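Local coordinates for putative exported protein (Bordetella pertussis, PDB 2DVZ) that probably serves as a periplasmic solute receptor of the Bug family, binding glutamate for uptake across the inner membrane, at residues V118-P123 with G207-M212; K128-F133 with A211-W216. All coordinates share one frame; numbering follows the deposited sequence.

How the contacts relate
Contact 1 (118-123 with 207-212) is a strand pairing, and contact 2 (128-133 with 211-216) lays the start of the following helix, 130-138, on that pairing. They share Ala211 and Met212. Contact 1 rests on backbone hydrogen bonds and one arginine-carbonyl bond, with small apolar contacts on both faces, while contact 2 is apolar and aromatic packing with a single water bridge. Contact 1 is partly buried, with Gly207 and Lys208 exposed; contact 2 is buried, but Lys128 is exposed and Asp129 holds a cadmium ion. Their centres lie about 18 and 19 Å from the chain's centre. The two meet directly, Val121 CG1 lying 3.4 Å from Phe133 CE2.

Contact 1 of 2, residues V118-P123 with G207-M212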
ATOM      1  N   VAL A 118      -4.459  -7.998   2.600  1.00  9.98           N
ATOM      2  CA  VAL A 118      -5.351  -8.804   3.427  1.00  8.90           C
ATOM      3  C   VAL A 118      -6.781  -8.552   3.020  1.00  8.87           C
ATOM      4  O   VAL A 118      -7.128  -7.417   2.736  1.00  8.86           O
ATOM      5  CB  VAL A 118      -5.163  -8.516   4.957  1.00  8.69           C
ATOM      6  CG1 VAL A 118      -5.523  -7.019   5.369  1.00  5.05           C
ATOM      7  CG2 VAL A 118      -5.867  -9.601   5.835  1.00  5.21           C
ATOM      8  N   VAL A 119      -7.600  -9.607   2.978  1.00  8.76           N
ATOM      9  CA  VAL A 119      -9.055  -9.427   2.927  1.00  8.95           C
ATOM     10  C   VAL A 119      -9.598  -9.779   4.322  1.00  9.79           C
ATOM     11  O   VAL A 119      -9.379 -10.879   4.845  1.00  9.97           O
ATOM     12  CB  VAL A 119      -9.771 -10.174   1.727  1.00  9.51           C
ATOM     13  CG1 VAL A 119      -9.570 -11.709   1.743  1.00  8.84           C
ATOM     14  CG2 VAL A 119     -11.263  -9.807   1.635  1.00  8.01           C
ATOM     15  N   ALA A 120     -10.280  -8.815   4.936  1.00  9.14           N
ATOM     16  CA  ALA A 120     -10.804  -9.025   6.246  1.00  9.13           C
ATOM     17  C   ALA A 120     -12.305  -8.719   6.294  1.00  9.43           C
ATOM     18  O   ALA A 120     -12.878  -8.039   5.383  1.00  8.48           O
ATOM     19  CB  ALA A 120     -10.013  -8.192   7.291  1.00  9.05           C
ATOM     20  N   VAL A 121     -12.946  -9.273   7.326  1.00  8.98           N
ATOM     21  CA  VAL A 121     -14.368  -9.078   7.509  1.00  9.49           C
ATOM     22  C   VAL A 121     -14.658  -8.517   8.907  1.00 10.23           C
ATOM     23  O   VAL A 121     -13.880  -8.674   9.861  1.00 10.34           O
ATOM     24  CB  VAL A 121     -15.257 -10.342   7.155  1.00  9.10           C
ATOM     25  CG1 VAL A 121     -15.136 -10.715   5.727  1.00  6.74           C
ATOM     26  CG2 VAL A 121     -14.947 -11.556   8.048  1.00  9.54           C
ATOM     27  N   ASN A 122     -15.775  -7.832   9.003  1.00 10.69           N
ATOM     28  CA  ASN A 122     -16.343  -7.561  10.307  1.00 12.04           C
ATOM     29  C   ASN A 122     -16.643  -8.923  11.003  1.00 12.36           C
ATOM     30  O   ASN A 122     -17.122  -9.848  10.357  1.00 12.46           O
ATOM     31  CB  ASN A 122     -17.604  -6.669  10.177  1.00 10.98           C
ATOM     32  CG  ASN A 122     -18.220  -6.346  11.516  1.00 12.60           C
ATOM     33  OD1 ASN A 122     -18.959  -7.165  12.091  1.00 15.30           O
ATOM     34  ND2 ASN A 122     -17.903  -5.177  12.041  1.00 10.98           N
ATOM     35  N   PRO A 123     -16.377  -9.037  12.311  1.00 13.14           N
ATOM     36  CA  PRO A 123     -16.541 -10.338  12.984  1.00 14.25           C
ATOM     37  C   PRO A 123     -17.953 -10.934  12.982  1.00 16.27           C
ATOM     38  O   PRO A 123     -18.112 -12.174  13.097  1.00 18.27           O
ATOM     39  CB  PRO A 123     -16.078 -10.057  14.406  1.00 14.97           C
ATOM     40  CG  PRO A 123     -15.271  -8.726  14.333  1.00 13.69           C
ATOM     41  CD  PRO A 123     -15.941  -7.973  13.237  1.00 12.98           C
ATOM     42  N   GLY A 207      -9.228  -8.607  17.599  1.00 16.11           N
ATOM     43  CA  GLY A 207     -10.429  -9.356  17.293  1.00 15.97           C
ATOM     44  C   GLY A 207     -11.547  -8.491  16.749  1.00 16.60           C
ATOM     45  O   GLY A 207     -12.707  -8.958  16.687  1.00 16.46           O
ATOM     46  N   LYS A 208     -11.224  -7.245  16.351  1.00 16.47           N
ATOM     47  CA  LYS A 208     -12.249  -6.310  15.804  1.00 16.54           C
ATOM     48  C   LYS A 208     -12.476  -6.491  14.296  1.00 15.85           C
ATOM     49  O   LYS A 208     -13.494  -6.021  13.767  1.00 15.47           O
ATOM     50  CB  LYS A 208     -11.924  -4.825  16.061  1.00 17.44           C
ATOM     51  CG  LYS A 208     -11.697  -4.335  17.518  1.00 20.35           C
ATOM     52  CD  LYS A 208     -12.608  -4.996  18.534  1.00 25.68           C
ATOM     53  CE  LYS A 208     -12.978  -4.046  19.714  1.00 30.96           C
ATOM     54  NZ  LYS A 208     -11.919  -3.044  20.122  1.00 30.76           N
ATOM     55  N   LEU A 209     -11.496  -7.102  13.613  1.00 14.91           N
ATOM     56  CA  LEU A 209     -11.678  -7.654  12.273  1.00 14.15           C
ATOM     57  C   LEU A 209     -11.195  -9.085  12.284  1.00 13.77           C
ATOM     58  O   LEU A 209     -10.341  -9.422  13.107  1.00 12.07           O
ATOM     59  CB  LEU A 209     -10.891  -6.869  11.194  1.00 13.49           C
ATOM     60  CG  LEU A 209     -11.337  -5.424  10.852  1.00 13.21           C
ATOM     61  CD1 LEU A 209     -10.283  -4.735   9.974  1.00 10.41           C
ATOM     62  CD2 LEU A 209     -12.733  -5.355  10.236  1.00  8.62           C
ATOM     63  N   ARG A 210     -11.732  -9.897  11.352  1.00 13.88           N
ATOM     64  CA  ARG A 210     -11.246 -11.254  11.080  1.00 14.64           C
ATOM     65  C   ARG A 210     -10.673 -11.312   9.672  1.00 13.54           C
ATOM     66  O   ARG A 210     -11.373 -11.034   8.693  1.00 12.72           O
ATOM     67  CB  ARG A 210     -12.377 -12.304  11.281  1.00 14.75           C
ATOM     68  CG  ARG A 210     -12.188 -13.670  10.593  1.00 16.65           C
ATOM     69  CD  ARG A 210     -13.052 -14.871  11.257  1.00 18.00           C
ATOM     70  NE  ARG A 210     -14.487 -14.653  11.015  1.00 20.16           N
ATOM     71  CZ  ARG A 210     -15.371 -14.137  11.870  1.00 18.78           C
ATOM     72  NH1 ARG A 210     -15.037 -13.832  13.112  1.00 17.41           N
ATOM     73  NH2 ARG A 210     -16.621 -13.940  11.449  1.00 18.32           N
ATOM     74  N   ALA A 211      -9.402 -11.703   9.576  1.00 13.09           N
ATOM     75  CA  ALA A 211      -8.725 -11.821   8.294  1.00 12.46           C
ATOM     76  C   ALA A 211      -9.052 -13.161   7.612  1.00 12.23           C
ATOM     77  O   ALA A 211      -8.979 -14.231   8.240  1.00 12.34           O
ATOM     78  CB  ALA A 211      -7.232 -11.677   8.501  1.00 12.68           C
HETATM   79  N   MSE A 212      -9.422 -13.096   6.340  1.00 11.21           N
HETATM   80  CA  MSE A 212      -9.780 -14.293   5.614  1.00 11.67           C
HETATM   81  C   MSE A 212      -8.636 -14.913   4.845  1.00 10.71           C
HETATM   82  O   MSE A 212      -8.552 -16.142   4.736  1.00 11.12           O
HETATM   83  CB  MSE A 212     -10.991 -14.039   4.684  1.00 12.37           C
HETATM   84  CG  MSE A 212     -12.298 -13.789   5.443  1.00 15.67           C
HETATM   85 SE   MSE A 212     -13.000 -15.321   6.498  1.00 26.64          SE
HETATM   86  CE  MSE A 212     -12.081 -15.016   8.180  1.00 23.65           C
TER
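Backbone hydrogen bonds carry the pairing of strand 118-121 with strand 210-212. Val121 and Arg210 form an antiparallel hydrogen-bonded pair: Val121 N gives to Arg210 O at 2.7 Å, and Arg210 N returns a bond to Val121 O at 2.9 Å, both meeting the acceptor in its carbonyl plane. One step on, Ala120 and Ala211 make the non-hydrogen-bonded pair, with CA atoms only 4.0 Å apart. Met212 N then reaches Val119 O at 2.7 Å, nearly along the C=O axis and almost straight at 169°. The short strand segments run antiparallel with a marked twist, 133° between their N-to-C directions.

The polar side-chain contribution comes from Arg210. Its CG is anti to the backbone N, and a bend at chi3 (68°) turns the guanidinium toward the turn after strand 118-121. There NH2 donates to Pro123 O at 2.8 Å; the oxygen lies near the guanidinium plane, whereas the donor stands above the carbonyl plane. NE is bonded to Ala127 O, so two backbone carbonyls fix the rotation of the group.

Apolar contacts are divided between the two faces. On the face of Ala120 and Ala211, the Val118 CG2 methyl meets Ala211 CB at 3.6 Å, and Ala120 CB lies 4.2 Å from Leu209 CB. On the face of Val121 and Arg210, the Val119 side chain crosses that of Met212 obliquely, CG1 against CB, and Val121 CG1 crosses the selenomethionine chain at about a right angle. Beyond the strands, Pro123 CG and CD pack against Lys208 O, and CG also against Gly207 O.

Gly207, at positive phi, closes helix 197-205 in a Schellman motif. The helix thus leads into an antiparallel strand beside 106-121, which also pairs with 192-196, in the mixed sheet of a periplasmic binding protein.

Contact 2 of 2, residues K128-F133 with A211-W216; sequences KDFKGF and AMAIAW. With CD (cadmium ion), chain C.
The Phe133 ring has Met212 CG over one face, 3.9 Å from the centroid and 14° off the ring normal, a CH-pi contact. The selenium of this selenomethionine sits obliquely to the same ring, 4.8 Å from its centroid, a Met-aromatic contact, while Phe125 meets Phe133 edge-to-face. The Phe130 ring takes Phe133 CD1 over one face, offset toward the rim. At its edge lies Met212 O, and Ala213 CB approaches CD1 obliquely at 3.7 Å. Both phenylalanines hold CG anti to the backbone N (chi1 -158° and 178°), which places both rings beside Met212.

Bends at chi2 and chi3 curl the Met212 chain back over the start of the helix, bringing SE to 3.7 Å from Asp129 O and CE near Lys128 O. Met212 and Ala213 both face Val119 in a classic beta bulge, and so two successive residues reach the helix: Met212 covers Phe133 and Ala213 touches Phe130. A water links the backbones, accepting from Phe130 N and donating to Met212 O.

Asp129 is the N-cap of helix 130-138. Its OD1 accepts from Gly132 N at 3.1 Å, nearly along the C-O axis, and the same carboxylate chelates a cadmium ion through OD1 and OD2, the latter at 2.2 Å from CD. Three waters add to the metal site, one of them accepting from Lys128 N.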
ATOM      1  N   LYS A 128     -15.941 -18.462   9.004  1.00 18.66           N
ATOM      2  CA  LYS A 128     -14.753 -18.476   9.882  1.00 20.49           C
ATOM      3  C   LYS A 128     -13.498 -18.686   9.051  1.00 18.75           C
ATOM      4  O   LYS A 128     -12.364 -18.516   9.523  1.00 18.81           O
ATOM      5  CB  LYS A 128     -14.892 -19.525  11.028  1.00 20.61           C
ATOM      6  CG  LYS A 128     -14.561 -20.950  10.609  1.00 24.02           C
ATOM      7  CD  LYS A 128     -14.873 -21.981  11.700  1.00 23.85           C
ATOM      8  CE  LYS A 128     -14.389 -23.379  11.251  1.00 26.57           C
ATOM      9  NZ  LYS A 128     -15.028 -24.607  11.961  1.00 27.69           N
ATOM     10  N   ASP A 129     -13.718 -19.039   7.797  1.00 17.77           N
ATOM     11  CA  ASP A 129     -12.616 -19.363   6.901  1.00 16.68           C
ATOM     12  C   ASP A 129     -12.987 -18.888   5.496  1.00 16.10           C
ATOM     13  O   ASP A 129     -14.144 -18.555   5.247  1.00 16.16           O
ATOM     14  CB  ASP A 129     -12.272 -20.864   6.979  1.00 16.03           C
ATOM     15  CG  ASP A 129     -13.493 -21.760   6.826  1.00 16.46           C
ATOM     16  OD1 ASP A 129     -14.155 -21.706   5.781  1.00 17.00           O
ATOM     17  OD2 ASP A 129     -13.812 -22.560   7.731  1.00 17.74           O
ATOM     18  N   PHE A 130     -11.993 -18.839   4.614  1.00 15.69           N
ATOM     19  CA  PHE A 130     -12.122 -18.456   3.211  1.00 15.19           C
ATOM     20  C   PHE A 130     -13.174 -19.262   2.429  1.00 15.69           C
ATOM     21  O   PHE A 130     -13.957 -18.688   1.637  1.00 15.22           O
ATOM     22  CB  PHE A 130     -10.747 -18.559   2.506  1.00 14.62           C
ATOM     23  CG  PHE A 130     -10.647 -17.724   1.273  1.00 14.55           C
ATOM     24  CD1 PHE A 130     -10.180 -16.397   1.353  1.00 13.80           C
ATOM     25  CD2 PHE A 130     -11.082 -18.210   0.040  1.00 14.22           C
ATOM     26  CE1 PHE A 130     -10.097 -15.590   0.246  1.00 11.63           C
ATOM     27  CE2 PHE A 130     -10.994 -17.390  -1.126  1.00 14.01           C
ATOM     28  CZ  PHE A 130     -10.494 -16.087  -1.009  1.00 13.90           C
ATOM     29  N   LYS A 131     -13.194 -20.584   2.655  1.00 15.88           N
ATOM     30  CA  LYS A 131     -14.176 -21.479   2.017  1.00 15.71           C
ATOM     31  C   LYS A 131     -15.611 -21.028   2.235  1.00 14.78           C
ATOM     32  O   LYS A 131     -16.387 -20.919   1.267  1.00 15.16           O
ATOM     33  CB  LYS A 131     -14.010 -22.935   2.521  1.00 16.71           C
ATOM     34  CG  LYS A 131     -14.934 -23.907   1.806  1.00 17.20           C
ATOM     35  CD  LYS A 131     -14.607 -25.333   2.082  1.00 19.37           C
ATOM     36  CE  LYS A 131     -15.719 -26.246   1.505  1.00 20.89           C
ATOM     37  NZ  LYS A 131     -17.028 -26.148   2.279  1.00 22.82           N
ATOM     38  N   GLY A 132     -15.958 -20.773   3.496  1.00 13.62           N
ATOM     39  CA  GLY A 132     -17.308 -20.344   3.890  1.00 13.15           C
ATOM     40  C   GLY A 132     -17.598 -18.870   3.584  1.00 13.50           C
ATOM     41  O   GLY A 132     -18.765 -18.438   3.466  1.00 12.60           O
ATOM     42  N   PHE A 133     -16.510 -18.106   3.521  1.00 13.51           N
ATOM     43  CA  PHE A 133     -16.486 -16.731   3.078  1.00 13.54           C
ATOM     44  C   PHE A 133     -17.032 -16.603   1.635  1.00 13.03           C
ATOM     45  O   PHE A 133     -18.013 -15.906   1.376  1.00 12.46           O
ATOM     46  CB  PHE A 133     -15.039 -16.224   3.243  1.00 13.39           C
ATOM     47  CG  PHE A 133     -14.812 -14.810   2.786  1.00 13.82           C
ATOM     48  CD1 PHE A 133     -13.722 -14.512   1.960  1.00 11.67           C
ATOM     49  CD2 PHE A 133     -15.680 -13.763   3.179  1.00 14.54           C
ATOM     50  CE1 PHE A 133     -13.478 -13.182   1.541  1.00 12.23           C
ATOM     51  CE2 PHE A 133     -15.453 -12.422   2.752  1.00 12.84           C
ATOM     52  CZ  PHE A 133     -14.347 -12.137   1.947  1.00 13.04           C
ATOM     53  N   ALA A 211      -9.402 -11.703   9.576  1.00 13.09           N
ATOM     54  CA  ALA A 211      -8.725 -11.821   8.294  1.00 12.46           C
ATOM     55  C   ALA A 211      -9.052 -13.161   7.612  1.00 12.23           C
ATOM     56  O   ALA A 211      -8.979 -14.231   8.240  1.00 12.34           O
ATOM     57  CB  ALA A 211      -7.232 -11.677   8.501  1.00 12.68           C
HETATM   58  N   MSE A 212      -9.422 -13.096   6.340  1.00 11.21           N
HETATM   59  CA  MSE A 212      -9.780 -14.293   5.614  1.00 11.67           C
HETATM   60  C   MSE A 212      -8.636 -14.913   4.845  1.00 10.71           C
HETATM   61  O   MSE A 212      -8.552 -16.142   4.736  1.00 11.12           O
HETATM   62  CB  MSE A 212     -10.991 -14.039   4.684  1.00 12.37           C
HETATM   63  CG  MSE A 212     -12.298 -13.789   5.443  1.00 15.67           C
HETATM   64 SE   MSE A 212     -13.000 -15.321   6.498  1.00 26.64          SE
HETATM   65  CE  MSE A 212     -12.081 -15.016   8.180  1.00 23.65           C
ATOM     66  N   ALA A 213      -7.789 -14.051   4.279  1.00  9.97           N
ATOM     67  CA  ALA A 213      -6.579 -14.439   3.542  1.00  9.42           C
ATOM     68  C   ALA A 213      -5.616 -13.260   3.521  1.00  9.23           C
ATOM     69  O   ALA A 213      -6.031 -12.126   3.664  1.00  9.26           O
ATOM     70  CB  ALA A 213      -6.920 -14.855   2.118  1.00  8.05           C
ATOM     71  N   ILE A 214      -4.330 -13.529   3.352  1.00  9.85           N
ATOM     72  CA  ILE A 214      -3.312 -12.484   3.208  1.00 10.07           C
ATOM     73  C   ILE A 214      -2.639 -12.715   1.862  1.00 10.47           C
ATOM     74  O   ILE A 214      -2.610 -13.864   1.374  1.00 10.28           O
ATOM     75  CB  ILE A 214      -2.227 -12.452   4.365  1.00 10.22           C
ATOM     76  CG1 ILE A 214      -1.487 -13.792   4.503  1.00 10.28           C
ATOM     77  CG2 ILE A 214      -2.823 -12.010   5.691  1.00  9.46           C
ATOM     78  CD1 ILE A 214      -0.195 -13.690   5.342  1.00  9.99           C
ATOM     79  N   ALA A 215      -2.152 -11.640   1.243  1.00 10.41           N
ATOM     80  CA  ALA A 215      -1.324 -11.781   0.033  1.00 11.27           C
ATOM     81  C   ALA A 215       0.186 -11.710   0.402  1.00 11.58           C
ATOM     82  O   ALA A 215       0.709 -10.678   0.770  1.00 11.89           O
ATOM     83  CB  ALA A 215      -1.718 -10.775  -1.050  1.00 10.64           C
ATOM     84  N   TRP A 216       0.849 -12.850   0.349  1.00 12.43           N
ATOM     85  CA  TRP A 216       2.185 -13.012   0.910  1.00 12.80           C
ATOM     86  C   TRP A 216       2.685 -14.393   0.481  1.00 13.07           C
ATOM     87  O   TRP A 216       1.878 -15.277   0.162  1.00 13.00           O
ATOM     88  CB  TRP A 216       2.129 -12.887   2.432  1.00 12.35           C
ATOM     89  CG  TRP A 216       3.417 -12.510   3.095  1.00 12.78           C
ATOM     90  CD1 TRP A 216       4.114 -13.249   4.034  1.00 13.19           C
ATOM     91  CD2 TRP A 216       4.175 -11.295   2.902  1.00 12.09           C
ATOM     92  NE1 TRP A 216       5.241 -12.566   4.437  1.00 13.40           N
ATOM     93  CE2 TRP A 216       5.306 -11.368   3.759  1.00 14.20           C
ATOM     94  CE3 TRP A 216       4.007 -10.163   2.099  1.00  9.71           C
ATOM     95  CZ2 TRP A 216       6.265 -10.345   3.822  1.00 13.50           C
ATOM     96  CZ3 TRP A 216       4.961  -9.161   2.137  1.00 12.71           C
ATOM     97  CH2 TRP A 216       6.073  -9.250   3.006  1.00 13.39           C
TER
HETATM   98 CD    CD C1002     -15.732 -23.229   6.858  1.00 22.28          CD
HETATM   99  O   HOH W   1     -17.074 -20.975   7.633  1.00  2.00           O
HETATM  100  O   HOH W   2      -9.555 -18.525   6.140  1.00 13.38           O
HETATM  101  O   HOH W   3     -16.985 -23.692   5.115  1.00  2.05           O
HETATM  102  O   HOH W   4     -17.005 -24.862   8.285  1.00  6.51           O